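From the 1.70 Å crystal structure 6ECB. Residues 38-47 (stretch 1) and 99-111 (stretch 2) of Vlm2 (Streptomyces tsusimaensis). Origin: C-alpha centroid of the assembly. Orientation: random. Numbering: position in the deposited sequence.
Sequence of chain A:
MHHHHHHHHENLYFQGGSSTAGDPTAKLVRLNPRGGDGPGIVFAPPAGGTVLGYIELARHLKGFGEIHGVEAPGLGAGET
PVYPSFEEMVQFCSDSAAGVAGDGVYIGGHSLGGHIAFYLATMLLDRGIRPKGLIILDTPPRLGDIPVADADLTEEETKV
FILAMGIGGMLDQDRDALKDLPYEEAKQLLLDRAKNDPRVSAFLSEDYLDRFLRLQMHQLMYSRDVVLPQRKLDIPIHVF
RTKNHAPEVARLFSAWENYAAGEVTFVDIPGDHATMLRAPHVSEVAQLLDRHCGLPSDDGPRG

Stretch 1, residues 38-47: GPGIVFAPPA
Stretch 2, residues 99-111: GVAGDGVYIGGHS

A strand that starts at G40 runs parallel to strand 105-110 of the same chain. Their axes approach to 4.3 Å and their N-to-C directions differ by 25°. By CA-CA distance the register pairs G40 with V105 (4.3 Å), I41 with Y106 (4.5 Å), V42 with I107 (4.9 Å) and F43 with G108 (4.6 Å). Phi/psi values are extended, for example -140/136 at I41, -113/117 at V42, -129/121 at V105 and -139/164 at G108.

A type II turn from G102 to V105 leads into the second strand. V105 N bonds to G102 O at 3.0 Å. G104 sits at 87/5, where a side chain would be jammed against the preceding carbonyl.

Five backbone hydrogen bonds join the strands. G40 N donates to G104 O at 2.8 Å. Y106 N donates to G40 O at 2.9 Å. V42 N donates to Y106 O at 2.8 Å. G108 N donates to V42 O at 2.9 Å, and A44 N to G108 O at 2.9 Å. Each N-H...O angle is 160° to 166°, so all are nearly straight. In stretch 1 the alternate residues G40 and V42 use both N and O, as parallel pairing requires.

CA-H...O contacts supplement this ladder. I41 CA lies 3.3 Å from Y106 O, and F43 CA lies 3.2 Å from G108 O. I107 CA is 3.3 Å from V42 O.

Apolar contacts occur on both faces of the sheet. V42 (chi1 t) shares a face with V105 (t) and I107 (m, m). V42 CG2 lies 3.9 Å from V105 CG1 and 3.5 Å from V100 CG2; V100 (m) precedes the turn. V42 CB is 4.3 Å from I107 CD1. The other face carries I41 (m, t), F43 (m, chi2 -72°) and Y106 (m, chi2 -89°). I41 CG1 is 4.3 Å from Y106 CB. P39 CB, before the strand, is 3.9 Å from Y106 CE2.

G108 has no side chain, so the F43 ring can pack close over it. An ideal CB on G108 would lie 3.0 Å from F43 CE1, which is tight. The F43 ring turns an edge to G109, with F43 CD1 4.0 Å from G109 N.

Beyond the last inter-strand hydrogen bond, from A44 N, P46 CB packs 3.6 Å from H110 O and 4.3 Å from S111 CB. S111 has phi/psi 56/-135 and chi1 t. One water bridges the two stretches: its O accepts from A47 N at 2.9 Å and hydrogen-bonds S111 OG, also at 2.9 Å from the water O.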

ATOM      1  N   GLY A  38      -8.416  18.900   6.470  1.00 34.97           N
ATOM      2  CA  GLY A  38      -7.584  18.009   7.247  1.00 30.73           C
ATOM      3  C   GLY A  38      -6.273  17.722   6.540  1.00 22.42           C
ATOM      4  O   GLY A  38      -6.054  18.143   5.399  1.00 25.04           O
ATOM      5  N   PRO A  39      -5.395  16.981   7.205  1.00 21.17           N
ATOM      6  CA  PRO A  39      -4.099  16.644   6.606  1.00 22.70           C
ATOM      7  C   PRO A  39      -4.254  15.709   5.424  1.00 25.35           C
ATOM      8  O   PRO A  39      -5.272  15.042   5.242  1.00 21.28           O
ATOM      9  CB  PRO A  39      -3.352  15.950   7.729  1.00 23.93           C
ATOM     10  CG  PRO A  39      -4.405  15.470   8.637  1.00 24.67           C
ATOM     11  CD  PRO A  39      -5.548  16.392   8.545  1.00 24.33           C
ATOM     12  N   GLY A  40      -3.213  15.651   4.651  1.00 19.67           N
ATOM     13  CA  GLY A  40      -3.158  14.753   3.513  1.00 20.10           C
ATOM     14  C   GLY A  40      -2.487  13.449   3.834  1.00 18.28           C
ATOM     15  O   GLY A  40      -1.846  13.278   4.871  1.00 18.99           O
ATOM     16  N   ILE A  41      -2.641  12.486   2.915  1.00 18.71           N
ATOM     17  CA  ILE A  41      -1.878  11.247   2.957  1.00 15.72           C
ATOM     18  C   ILE A  41      -1.483  10.892   1.536  1.00 17.65           C
ATOM     19  O   ILE A  41      -2.317  10.957   0.614  1.00 19.27           O
ATOM     20  CB  ILE A  41      -2.636  10.023   3.533  1.00 17.98           C
ATOM     21  CG1 ILE A  41      -3.294  10.318   4.866  1.00 21.61           C
ATOM     22  CG2 ILE A  41      -1.655   8.840   3.640  1.00 19.35           C
ATOM     23  CD1 ILE A  41      -4.302   9.179   5.265  1.00 22.66           C
ATOM     24  N   VAL A  42      -0.225  10.488   1.374  1.00 16.60           N
ATOM     25  CA  VAL A  42       0.269   9.865   0.150  1.00 15.82           C
ATOM     26  C   VAL A  42       0.606   8.425   0.497  1.00 14.88           C
ATOM     27  O   VAL A  42       1.518   8.163   1.301  1.00 16.16           O
ATOM     28  CB  VAL A  42       1.512  10.568  -0.416  1.00 18.72           C
ATOM     29  CG1 VAL A  42       1.967   9.837  -1.664  1.00 19.42           C
ATOM     30  CG2 VAL A  42       1.222  12.042  -0.719  1.00 21.17           C
ATOM     31  N   PHE A  43      -0.108   7.496  -0.132  1.00 15.90           N
ATOM     32  CA  PHE A  43       0.134   6.073   0.039  1.00 13.85           C
ATOM     33  C   PHE A  43       1.090   5.528  -1.013  1.00 16.77           C
ATOM     34  O   PHE A  43       0.897   5.741  -2.204  1.00 17.97           O
ATOM     35  CB  PHE A  43      -1.177   5.299  -0.046  1.00 14.79           C
ATOM     36  CG  PHE A  43      -2.074   5.462   1.163  1.00 16.15           C
ATOM     37  CD1 PHE A  43      -1.740   4.860   2.356  1.00 17.76           C
ATOM     38  CD2 PHE A  43      -3.242   6.195   1.087  1.00 21.29           C
ATOM     39  CE1 PHE A  43      -2.564   4.991   3.467  1.00 19.75           C
ATOM     40  CE2 PHE A  43      -4.072   6.316   2.188  1.00 21.23           C
ATOM     41  CZ  PHE A  43      -3.732   5.698   3.363  1.00 17.41           C
ATOM     42  N   ALA A  44       2.061   4.771  -0.568  1.00 14.85           N
ATOM     43  CA  ALA A  44       2.974   4.018  -1.406  1.00 13.46           C
ATOM     44  C   ALA A  44       2.383   2.645  -1.691  1.00 16.43           C
ATOM     45  O   ALA A  44       1.769   2.035  -0.807  1.00 17.00           O
ATOM     46  CB  ALA A  44       4.337   3.868  -0.733  1.00 16.59           C
ATOM     47  N   PRO A  45       2.559   2.117  -2.899  1.00 16.15           N
ATOM     48  CA  PRO A  45       1.863   0.885  -3.271  1.00 15.57           C
ATOM     49  C   PRO A  45       2.548  -0.363  -2.736  1.00 14.60           C
ATOM     50  O   PRO A  45       3.780  -0.425  -2.644  1.00 17.36           O
ATOM     51  CB  PRO A  45       1.914   0.913  -4.810  1.00 18.63           C
ATOM     52  CG  PRO A  45       3.199   1.603  -5.114  1.00 19.11           C
ATOM     53  CD  PRO A  45       3.316   2.686  -4.035  1.00 18.23           C
ATOM     54  N   PRO A  46       1.774  -1.422  -2.465  1.00 15.76           N
ATOM     55  CA  PRO A  46       2.354  -2.714  -2.117  1.00 15.66           C
ATOM     56  C   PRO A  46       2.853  -3.428  -3.368  1.00 16.67           C
ATOM     57  O   PRO A  46       2.858  -2.835  -4.455  1.00 18.21           O
ATOM     58  CB  PRO A  46       1.180  -3.455  -1.488  1.00 20.12           C
ATOM     59  CG  PRO A  46       0.061  -3.012  -2.304  1.00 21.32           C
ATOM     60  CD  PRO A  46       0.304  -1.531  -2.579  1.00 19.52           C
ATOM     61  N   ALA A  47       3.214  -4.696  -3.227  1.00 17.06           N
ATOM     62  CA  ALA A  47       3.739  -5.440  -4.377  1.00 16.55           C
ATOM     63  C   ALA A  47       2.730  -5.400  -5.505  1.00 20.87           C
ATOM     64  O   ALA A  47       1.536  -5.674  -5.309  1.00 19.71           O
ATOM     65  CB  ALA A  47       4.049  -6.877  -3.993  1.00 21.42           C
ATOM     66  N   GLY A  99       5.846  16.149  -5.050  1.00 31.81           N
ATOM     67  CA  GLY A  99       4.978  17.192  -5.559  1.00 38.40           C
ATOM     68  C   GLY A  99       3.957  17.712  -4.563  1.00 27.95           C
ATOM     69  O   GLY A  99       3.532  18.866  -4.676  1.00 30.86           O
ATOM     70  N   VAL A 100       3.560  16.895  -3.578  1.00 21.36           N
ATOM     71  CA  VAL A 100       2.518  17.304  -2.642  1.00 20.26           C
ATOM     72  C   VAL A 100       2.962  17.169  -1.189  1.00 22.38           C
ATOM     73  O   VAL A 100       2.279  17.666  -0.295  1.00 26.02           O
ATOM     74  CB  VAL A 100       1.209  16.512  -2.867  1.00 24.43           C
ATOM     75  CG1 VAL A 100       0.664  16.782  -4.276  1.00 26.69           C
ATOM     76  CG2 VAL A 100       1.409  15.020  -2.620  1.00 22.72           C
ATOM     77  N   ALA A 101       4.110  16.551  -0.934  1.00 19.69           N
ATOM     78  CA  ALA A 101       4.461  16.178   0.429  1.00 20.28           C
ATOM     79  C   ALA A 101       5.093  17.356   1.168  1.00 19.56           C
ATOM     80  O   ALA A 101       5.580  18.308   0.564  1.00 21.49           O
ATOM     81  CB  ALA A 101       5.434  15.003   0.441  1.00 22.49           C
ATOM     82  N   GLY A 102       5.085  17.265   2.497  1.00 18.51           N
ATOM     83  CA  GLY A 102       5.582  18.332   3.345  1.00 19.85           C
ATOM     84  C   GLY A 102       4.643  18.505   4.518  1.00 19.80           C
ATOM     85  O   GLY A 102       3.904  17.586   4.878  1.00 19.04           O
ATOM     86  N   ASP A 103       4.664  19.712   5.064  1.00 19.33           N
ATOM     87  CA  ASP A 103       3.849  20.067   6.218  1.00 19.75           C
ATOM     88  C   ASP A 103       2.398  19.679   5.952  1.00 22.73           C
ATOM     89  O   ASP A 103       1.817  20.042   4.920  1.00 20.59           O
ATOM     90  CB  ASP A 103       4.004  21.573   6.459  1.00 21.80           C
ATOM     91  CG  ASP A 103       3.509  22.064   7.838  1.00 24.63           C
ATOM     92  OD1 ASP A 103       2.967  21.289   8.653  1.00 26.96           O
ATOM     93  OD2 ASP A 103       3.702  23.274   8.098  1.00 24.05           O
ATOM     94  N   GLY A 104       1.826  18.932   6.880  1.00 20.70           N
ATOM     95  CA  GLY A 104       0.423  18.588   6.790  1.00 22.56           C
ATOM     96  C   GLY A 104       0.112  17.348   5.972  1.00 23.25           C
ATOM     97  O   GLY A 104      -1.072  17.065   5.741  1.00 25.17           O
ATOM     98  N   VAL A 105       1.125  16.619   5.496  1.00 19.13           N
ATOM     99  CA  VAL A 105       0.910  15.467   4.618  1.00 17.91           C
ATOM    100  C   VAL A 105       1.666  14.273   5.178  1.00 17.74           C
ATOM    101  O   VAL A 105       2.893  14.321   5.323  1.00 17.63           O
ATOM    102  CB  VAL A 105       1.379  15.743   3.177  1.00 19.87           C
ATOM    103  CG1 VAL A 105       1.086  14.528   2.290  1.00 19.16           C
ATOM    104  CG2 VAL A 105       0.698  16.978   2.646  1.00 22.11           C
ATOM    105  N   TYR A 106       0.940  13.201   5.471  1.00 15.57           N
ATOM    106  CA  TYR A 106       1.534  11.942   5.871  1.00 16.11           C
ATOM    107  C   TYR A 106       1.978  11.139   4.660  1.00 16.65           C
ATOM    108  O   TYR A 106       1.407  11.249   3.568  1.00 16.39           O
ATOM    109  CB  TYR A 106       0.530  11.079   6.614  1.00 16.15           C
ATOM    110  CG  TYR A 106       0.060  11.594   7.936  1.00 17.65           C
ATOM    111  CD1 TYR A 106       0.752  11.286   9.093  1.00 19.69           C
ATOM    112  CD2 TYR A 106      -1.095  12.362   8.032  1.00 19.35           C
ATOM    113  CE1 TYR A 106       0.302  11.729  10.345  1.00 20.62           C
ATOM    114  CE2 TYR A 106      -1.570  12.814   9.279  1.00 20.07           C
ATOM    115  CZ  TYR A 106      -0.846  12.485  10.428  1.00 20.02           C
ATOM    116  OH  TYR A 106      -1.272  12.902  11.659  1.00 22.94           O
ATOM    117  N   ILE A 107       2.946  10.258   4.891  1.00 15.32           N
ATOM    118  CA  ILE A 107       3.237   9.158   3.989  1.00 14.63           C
ATOM    119  C   ILE A 107       2.708   7.895   4.644  1.00 16.37           C
ATOM    120  O   ILE A 107       2.898   7.700   5.845  1.00 17.70           O
ATOM    121  CB  ILE A 107       4.745   9.015   3.697  1.00 14.99           C
ATOM    122  CG1 ILE A 107       5.421  10.353   3.355  1.00 16.98           C
ATOM    123  CG2 ILE A 107       4.945   8.020   2.578  1.00 16.22           C
ATOM    124  CD1 ILE A 107       4.832  11.150   2.216  1.00 18.07           C
ATOM    125  N   GLY A 108       2.054   7.022   3.863  1.00 16.16           N
ATOM    126  CA  GLY A 108       1.520   5.798   4.423  1.00 17.29           C
ATOM    127  C   GLY A 108       1.722   4.610   3.506  1.00 15.88           C
ATOM    128  O   GLY A 108       2.000   4.754   2.314  1.00 16.89           O
ATOM    129  N   GLY A 109       1.564   3.425   4.087  1.00 14.36           N
ATOM    130  CA  GLY A 109       1.609   2.220   3.269  1.00 15.27           C
ATOM    131  C   GLY A 109       1.239   0.948   3.988  1.00 15.14           C
ATOM    132  O   GLY A 109       1.448   0.819   5.198  1.00 16.56           O
ATOM    133  N   HIS A 110       0.700  -0.003   3.227  1.00 16.26           N
ATOM    134  CA  HIS A 110       0.343  -1.330   3.695  1.00 15.97           C
ATOM    135  C   HIS A 110       1.287  -2.344   3.065  1.00 16.42           C
ATOM    136  O   HIS A 110       1.652  -2.212   1.899  1.00 15.68           O
ATOM    137  CB  HIS A 110      -1.103  -1.636   3.288  1.00 15.56           C
ATOM    138  CG  HIS A 110      -1.617  -2.979   3.706  1.00 18.38           C
ATOM    139  ND1 HIS A 110      -1.710  -4.035   2.822  1.00 20.61           N
ATOM    140  CD2 HIS A 110      -2.126  -3.424   4.880  1.00 19.12           C
ATOM    141  CE1 HIS A 110      -2.238  -5.081   3.437  1.00 21.59           C
ATOM    142  NE2 HIS A 110      -2.514  -4.735   4.682  1.00 19.71           N
ATOM    143  N   SER A 111       1.637  -3.372   3.823  1.00 15.90           N
ATOM    144  CA  SER A 111       2.480  -4.466   3.339  1.00 16.28           C
ATOM    145  C   SER A 111       3.786  -3.871   2.804  1.00 16.76           C
ATOM    146  O   SER A 111       4.386  -2.998   3.459  1.00 16.01           O
ATOM    147  CB  SER A 111       1.647  -5.275   2.340  1.00 21.06           C
ATOM    148  OG  SER A 111       2.307  -6.477   2.019  1.00 28.79           O
TER
HETATM  149  O   HOH W   1       3.123  -6.284  -0.754  1.00 24.63           O